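Local coordinates for protein colicin-B (Escherichia coli, PDB 1RH1) that kills Escherichia coli and closely related bacteria by forming a channel that depolarises the cytoplasmic membrane and dissipates cellular energy, at residues A[368-371]-A[372-375]; A[382-386]-A[387-391]; A[431-434]-A[435-439]. All coordinates share one frame; numbering follows the deposited sequence.

Interaction 1: A[368-371]-A[372-375]; sequences DAMS and SINK
Along helix 366-376, one of the helices of the colicin pore-forming domain, Ser372 N bonds to Asp368 O at 3.2 Å and Ile373 N to Ala369 O at 2.9 Å, while the next two i to i+4 bonds, from Asn374 N and Lys375 N, are weak. Serine suits position 371 because its short hydroxyl can fold back on the helix: with chi1 of Ser371 at 62°, its OG sits between the backbone N and the carbonyl carbon. From there Ser371 OG donates to Asp368 O over 2.7 Å. It arrives from the same face of that carbonyl as Ser372 N, so two donors grip one oxygen. Ala369 and Ser372, with Ile373, pack against Ala495 of helix 479-495; small side chains suit a face packed on an alanine. Ser372 OG hydrogen-bonds Asp499, and Lys375, with its long flexible chain, forms salt bridges with Asp499 and Asp503. On another side, Met370 and Ile373 both touch Met444 of helix 441-452. The flexible methionine chain bends at chi2 and chi3 and curls forward over the next turn. Its sulfur SD lies 3.9 Å from Ile373 CG1, and its terminal CE is 3.8 Å from Asn374 ND2.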
loop_
_atom_site.group_PDB
_atom_site.type_symbol
_atom_site.label_atom_id
_atom_site.label_comp_id
_atom_site.label_asym_id
_atom_site.label_seq_id
_atom_site.Cartn_x
_atom_site.Cartn_y
_atom_site.Cartn_z
ATOM N N ASP A 368 14.370 -16.525 -29.313
ATOM C CA ASP A 368 13.310 -15.838 -30.053
ATOM C C ASP A 368 13.750 -14.522 -30.642
ATOM O O ASP A 368 13.403 -14.227 -31.777
ATOM C CB ASP A 368 12.127 -15.546 -29.171
ATOM C CG ASP A 368 11.262 -16.740 -28.771
ATOM O OD1 ASP A 368 10.211 -16.521 -28.170
ATOM O OD2 ASP A 368 11.615 -17.889 -29.042
ATOM N N ALA A 369 14.493 -13.712 -29.868
ATOM C CA ALA A 369 15.062 -12.431 -30.314
ATOM C C ALA A 369 16.069 -12.637 -31.421
ATOM O O ALA A 369 16.000 -11.967 -32.445
ATOM C CB ALA A 369 15.824 -11.677 -29.217
ATOM N N MET A 370 16.990 -13.587 -31.251
ATOM C CA MET A 370 17.965 -13.876 -32.284
ATOM C C MET A 370 17.340 -14.508 -33.499
ATOM O O MET A 370 17.955 -14.493 -34.550
ATOM C CB MET A 370 19.047 -14.794 -31.762
ATOM C CG MET A 370 20.076 -14.043 -30.931
ATOM S SD MET A 370 21.004 -12.804 -31.840
ATOM C CE MET A 370 21.680 -13.851 -33.083
ATOM N N SER A 371 16.144 -15.066 -33.440
ATOM C CA SER A 371 15.568 -15.500 -34.695
ATOM C C SER A 371 15.032 -14.253 -35.415
ATOM O O SER A 371 15.086 -14.163 -36.649
ATOM C CB SER A 371 14.451 -16.532 -34.435
ATOM O OG SER A 371 13.329 -16.094 -33.672
ATOM N N SER A 372 14.572 -13.253 -34.641
ATOM C CA SER A 372 14.053 -12.033 -35.222
ATOM C C SER A 372 15.139 -11.220 -35.848
ATOM O O SER A 372 15.018 -10.914 -37.031
ATOM C CB SER A 372 13.385 -11.146 -34.218
ATOM O OG SER A 372 12.055 -11.587 -34.082
ATOM N N ILE A 373 16.232 -10.905 -35.140
ATOM C CA ILE A 373 17.212 -10.049 -35.789
ATOM C C ILE A 373 17.904 -10.801 -36.919
ATOM O O ILE A 373 18.372 -10.130 -37.826
ATOM C CB ILE A 373 18.283 -9.468 -34.784
ATOM C CG1 ILE A 373 19.274 -10.467 -34.418
ATOM C CG2 ILE A 373 17.655 -9.023 -33.497
ATOM C CD1 ILE A 373 20.544 -9.969 -35.109
ATOM N N ASN A 374 17.947 -12.142 -36.938
ATOM C CA ASN A 374 18.510 -12.887 -38.058
ATOM C C ASN A 374 17.683 -12.738 -39.326
ATOM O O ASN A 374 18.194 -12.869 -40.446
ATOM C CB ASN A 374 18.581 -14.370 -37.799
ATOM C CG ASN A 374 19.692 -14.826 -36.881
ATOM O OD1 ASN A 374 19.527 -15.852 -36.223
ATOM N ND2 ASN A 374 20.832 -14.144 -36.788
ATOM N N LYS A 375 16.382 -12.503 -39.088
ATOM C CA LYS A 375 15.382 -12.272 -40.117
ATOM C C LYS A 375 15.581 -10.881 -40.717
ATOM O O LYS A 375 15.411 -10.673 -41.921
ATOM C CB LYS A 375 14.008 -12.406 -39.460
ATOM C CG LYS A 375 12.791 -12.096 -40.317
ATOM C CD LYS A 375 11.513 -11.909 -39.490
ATOM C CE LYS A 375 11.060 -13.096 -38.636
ATOM N NZ LYS A 375 9.632 -13.019 -38.348
#

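Interaction 2: A[382-386]-A[387-391]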
loop_
_atom_site.group_PDB
_atom_site.type_symbol
_atom_site.label_atom_id
_atom_site.label_comp_id
_atom_site.label_asym_id
_atom_site.label_seq_id
_atom_site.Cartn_x
_atom_site.Cartn_y
_atom_site.Cartn_z
ATOM N N LEU A 382 19.238 -4.509 -46.871
ATOM C CA LEU A 382 19.729 -3.971 -45.594
ATOM C C LEU A 382 21.244 -4.243 -45.504
ATOM O O LEU A 382 21.715 -5.162 -44.807
ATOM C CB LEU A 382 19.032 -4.637 -44.386
ATOM C CG LEU A 382 18.845 -3.905 -43.021
ATOM C CD1 LEU A 382 19.591 -4.625 -41.927
ATOM C CD2 LEU A 382 19.313 -2.478 -43.122
ATOM N N LYS A 383 21.972 -3.377 -46.254
ATOM C CA LYS A 383 23.419 -3.389 -46.420
ATOM C C LYS A 383 24.100 -2.035 -46.222
ATOM O O LYS A 383 23.465 -0.995 -46.420
ATOM C CB LYS A 383 23.750 -3.905 -47.812
ATOM C CG LYS A 383 23.506 -5.407 -48.021
ATOM C CD LYS A 383 24.027 -5.816 -49.399
ATOM C CE LYS A 383 24.075 -7.337 -49.620
ATOM N NZ LYS A 383 22.767 -7.961 -49.755
ATOM N N ILE A 384 25.384 -2.055 -45.782
ATOM C CA ILE A 384 26.290 -0.894 -45.597
ATOM C C ILE A 384 27.603 -1.013 -46.391
ATOM O O ILE A 384 28.193 -2.104 -46.486
ATOM C CB ILE A 384 26.851 -0.598 -44.143
ATOM C CG1 ILE A 384 27.284 -1.860 -43.415
ATOM C CG2 ILE A 384 25.861 0.227 -43.404
ATOM C CD1 ILE A 384 26.324 -2.994 -43.023
ATOM N N ASN A 385 28.126 0.085 -46.965
ATOM C CA ASN A 385 29.460 0.005 -47.560
ATOM C C ASN A 385 30.538 0.312 -46.521
ATOM O O ASN A 385 30.325 1.073 -45.581
ATOM C CB ASN A 385 29.600 0.977 -48.739
ATOM C CG ASN A 385 29.357 2.442 -48.439
ATOM O OD1 ASN A 385 30.176 3.308 -48.743
ATOM N ND2 ASN A 385 28.204 2.725 -47.849
ATOM N N ALA A 386 31.722 -0.282 -46.713
ATOM C CA ALA A 386 32.890 -0.226 -45.825
ATOM C C ALA A 386 33.319 1.093 -45.199
ATOM O O ALA A 386 33.989 1.154 -44.163
ATOM C CB ALA A 386 34.097 -0.770 -46.563
ATOM N N THR A 387 32.869 2.152 -45.860
ATOM C CA THR A 387 33.145 3.511 -45.466
ATOM C C THR A 387 32.106 3.913 -44.427
ATOM O O THR A 387 32.451 4.535 -43.421
ATOM C CB THR A 387 33.089 4.375 -46.733
ATOM O OG1 THR A 387 33.803 3.666 -47.739
ATOM C CG2 THR A 387 33.770 5.719 -46.576
ATOM N N ASP A 388 30.833 3.560 -44.649
ATOM C CA ASP A 388 29.793 3.800 -43.662
ATOM C C ASP A 388 29.933 2.885 -42.458
ATOM O O ASP A 388 29.728 3.342 -41.337
ATOM C CB ASP A 388 28.423 3.570 -44.256
ATOM C CG ASP A 388 28.003 4.544 -45.340
ATOM O OD1 ASP A 388 28.675 5.565 -45.525
ATOM O OD2 ASP A 388 26.984 4.269 -45.991
ATOM N N LYS A 389 30.282 1.609 -42.650
ATOM C CA LYS A 389 30.486 0.668 -41.570
ATOM C C LYS A 389 31.569 1.239 -40.686
ATOM O O LYS A 389 31.349 1.399 -39.486
ATOM C CB LYS A 389 30.921 -0.662 -42.142
ATOM C CG LYS A 389 30.959 -1.892 -41.243
ATOM C CD LYS A 389 31.362 -3.103 -42.114
ATOM C CE LYS A 389 30.236 -3.672 -43.009
ATOM N NZ LYS A 389 30.683 -4.060 -44.348
ATOM N N GLU A 390 32.682 1.673 -41.299
ATOM C CA GLU A 390 33.796 2.259 -40.570
ATOM C C GLU A 390 33.403 3.464 -39.721
ATOM O O GLU A 390 33.912 3.648 -38.618
ATOM C CB GLU A 390 34.869 2.656 -41.558
ATOM C CG GLU A 390 36.181 3.103 -40.907
ATOM C CD GLU A 390 37.032 2.007 -40.243
ATOM O OE1 GLU A 390 37.811 1.374 -40.968
ATOM O OE2 GLU A 390 36.947 1.798 -39.017
ATOM N N ALA A 391 32.450 4.270 -40.190
ATOM C CA ALA A 391 31.963 5.428 -39.469
ATOM C C ALA A 391 31.169 5.039 -38.242
ATOM O O ALA A 391 31.295 5.728 -37.235
ATOM C CB ALA A 391 31.062 6.267 -40.346
#
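The first turn of helix 386-398 starts from Asn385 at the N-cap, whose carbonyl oxygen receives Lys389 N at 3.0 Å with a nearly straight N-H and also a weak bond from Asp388 N. The Asn385 side chain makes no capping bond. Its ND2 instead reaches Asp388 OD2 at 2.7 Å, a weak bond because the angle at the hydrogen is only 125°. Amide and carboxylate are turned steeply, their planes 73° apart. An aspartate fits this place in the first turn, since its negative charge probably interacts favourably with the helix N terminus. Just before the cap, Ile384 packs on Lys389, the two side chains crossing at about a right angle. They occupy the N' and N4 positions that a hydrophobic staple would use; here the lysine's methylenes take the second place, so the contact only resembles one. Lys389 leaves with CG anti to its backbone N (chi1 -169°) and then bends at chi3, bringing CE to 3.5 Å from Ile384 CG1. The contact lies at the surface of the pore-forming domain, yet an apolar residue at 384 suits the contact of Ile384 with Phe484 on helix 479-495. Asp388 touches Val481 of the same helix. One step further along, Glu390 N bonds Ala386 O at 3.2 Å.

Interaction 3: A[431-434]-A[435-439]; sequences SIEG and YQTGN
Tyr435 turns its ring back beside the carbonyl of Ser431 while its own N bonds that same oxygen at 3.2 Å, within the turn that joins helix 420-435 to helix 441-452 in the pore-forming domain. The ring meets the carbonyl obliquely, CD2 standing 3.0 Å from Ser431 O. With CG beside the backbone N (chi1 -76°), the large aromatic group is directed into the bundle. There it packs against Phe484, Val485 and Val488 of helix 479-495 and forms an edge-to-face pair with Trp440, work that a broad, mostly apolar ring does well. Ile432 and Gln436 lie side by side and point the same way, CG2 of the isoleucine 3.9 Å from CG of the glutamine. Both also touch Val393 of helix 386-398, so the aliphatic part of Gln436 probably continues the apolar surface of Ile432. Their backbones are tied by Gln436 N to Ile432 O at 2.8 Å. Glu433 and Thr437 run obliquely across each other. The glutamate chain is extended, and its CG comes within 3.3 Å of Thr437 OG1. Between them the chain turns at Gly434, whose positive phi of 105° suits a residue without a beta carbon; Gly438, also at positive phi, bonds weakly through its N to Gly434 O. Thr437 OG1 takes the N-H of Gly434 at 3.2 Å and, weakly, that of Asn439.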
loop_
_atom_site.group_PDB
_atom_site.type_symbol
_atom_site.label_atom_id
_atom_site.label_comp_id
_atom_site.label_asym_id
_atom_site.label_seq_id
_atom_site.Cartn_x
_atom_site.Cartn_y
_atom_site.Cartn_z
ATOM N N SER A 431 28.352 -3.816 -29.939
ATOM C CA SER A 431 27.687 -3.267 -31.105
ATOM C C SER A 431 28.759 -3.142 -32.170
ATOM O O SER A 431 28.478 -3.365 -33.343
ATOM C CB SER A 431 27.098 -1.894 -30.820
ATOM O OG SER A 431 25.948 -1.962 -29.983
ATOM N N ILE A 432 30.014 -2.854 -31.784
ATOM C CA ILE A 432 31.121 -2.732 -32.720
ATOM C C ILE A 432 31.274 -4.039 -33.444
ATOM O O ILE A 432 31.204 -4.028 -34.667
ATOM C CB ILE A 432 32.397 -2.365 -31.985
ATOM C CG1 ILE A 432 32.301 -0.949 -31.467
ATOM C CG2 ILE A 432 33.563 -2.450 -32.933
ATOM C CD1 ILE A 432 33.470 -0.408 -30.626
ATOM N N GLU A 433 31.429 -5.153 -32.724
ATOM C CA GLU A 433 31.339 -6.482 -33.341
ATOM C C GLU A 433 29.895 -6.609 -33.792
ATOM O O GLU A 433 28.997 -6.124 -33.102
ATOM C CB GLU A 433 31.666 -7.496 -32.301
ATOM C CG GLU A 433 31.524 -8.955 -32.657
ATOM C CD GLU A 433 31.998 -9.884 -31.532
ATOM O OE1 GLU A 433 31.963 -9.513 -30.340
ATOM O OE2 GLU A 433 32.417 -11.000 -31.873
ATOM N N GLY A 434 29.569 -7.208 -34.914
ATOM C CA GLY A 434 28.180 -7.103 -35.313
ATOM C C GLY A 434 28.219 -6.094 -36.427
ATOM O O GLY A 434 27.792 -6.439 -37.527
ATOM N N TYR A 435 28.707 -4.853 -36.218
ATOM C CA TYR A 435 28.887 -3.977 -37.366
ATOM C C TYR A 435 30.131 -4.512 -38.049
ATOM O O TYR A 435 30.118 -4.679 -39.258
ATOM C CB TYR A 435 29.075 -2.488 -36.965
ATOM C CG TYR A 435 27.778 -1.784 -36.535
ATOM C CD1 TYR A 435 26.664 -1.691 -37.384
ATOM C CD2 TYR A 435 27.689 -1.251 -35.255
ATOM C CE1 TYR A 435 25.476 -1.083 -36.956
ATOM C CE2 TYR A 435 26.515 -0.645 -34.818
ATOM C CZ TYR A 435 25.410 -0.561 -35.666
ATOM O OH TYR A 435 24.255 0.047 -35.191
ATOM N N GLN A 436 31.160 -4.907 -37.298
ATOM C CA GLN A 436 32.399 -5.465 -37.818
ATOM C C GLN A 436 32.290 -6.883 -38.359
ATOM O O GLN A 436 32.856 -7.181 -39.422
ATOM C CB GLN A 436 33.431 -5.484 -36.745
ATOM C CG GLN A 436 33.931 -4.121 -36.391
ATOM C CD GLN A 436 35.207 -3.743 -37.125
ATOM O OE1 GLN A 436 35.374 -3.882 -38.345
ATOM N NE2 GLN A 436 36.134 -3.243 -36.306
ATOM N N THR A 437 31.584 -7.765 -37.615
ATOM C CA THR A 437 31.446 -9.170 -38.011
ATOM C C THR A 437 30.039 -9.623 -38.411
ATOM O O THR A 437 29.880 -10.669 -39.033
ATOM C CB THR A 437 31.975 -10.096 -36.872
ATOM O OG1 THR A 437 31.103 -9.914 -35.776
ATOM C CG2 THR A 437 33.394 -9.776 -36.401
ATOM N N GLY A 438 28.966 -8.892 -38.139
ATOM C CA GLY A 438 27.632 -9.342 -38.508
ATOM C C GLY A 438 27.127 -10.390 -37.527
ATOM O O GLY A 438 26.196 -11.144 -37.846
ATOM N N ASN A 439 27.770 -10.425 -36.341
ATOM C CA ASN A 439 27.418 -11.319 -35.263
ATOM C C ASN A 439 26.847 -10.528 -34.104
ATOM O O ASN A 439 27.565 -9.999 -33.248
ATOM C CB ASN A 439 28.657 -12.077 -34.833
ATOM C CG ASN A 439 28.460 -13.177 -33.798
ATOM O OD1 ASN A 439 27.567 -13.133 -32.964
ATOM N ND2 ASN A 439 29.298 -14.204 -33.793
#

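In the fold
From the N terminus the three contacts follow in series, each local to its own stretch, so none nests in or crosses another. Interaction 1 lies within helix 366-376. The chain then passes through a loop to interaction 2, which starts helix 386-398, and later reaches interaction 3, where helix 420-435 turns toward helix 441-452. Interactions 2 and 3 touch, Lys389 CD lying 3.5 Å from Tyr435 O, whereas interaction 1 stays about 6 Å from interaction 3 and 7 Å from interaction 2, nearest atoms. All three rest on helix 479-495: interaction 1 at Ala495, the other two nearer its start, where Ile384 and Tyr435 share Phe484. Helix 441-452 also joins interactions 1 and 3.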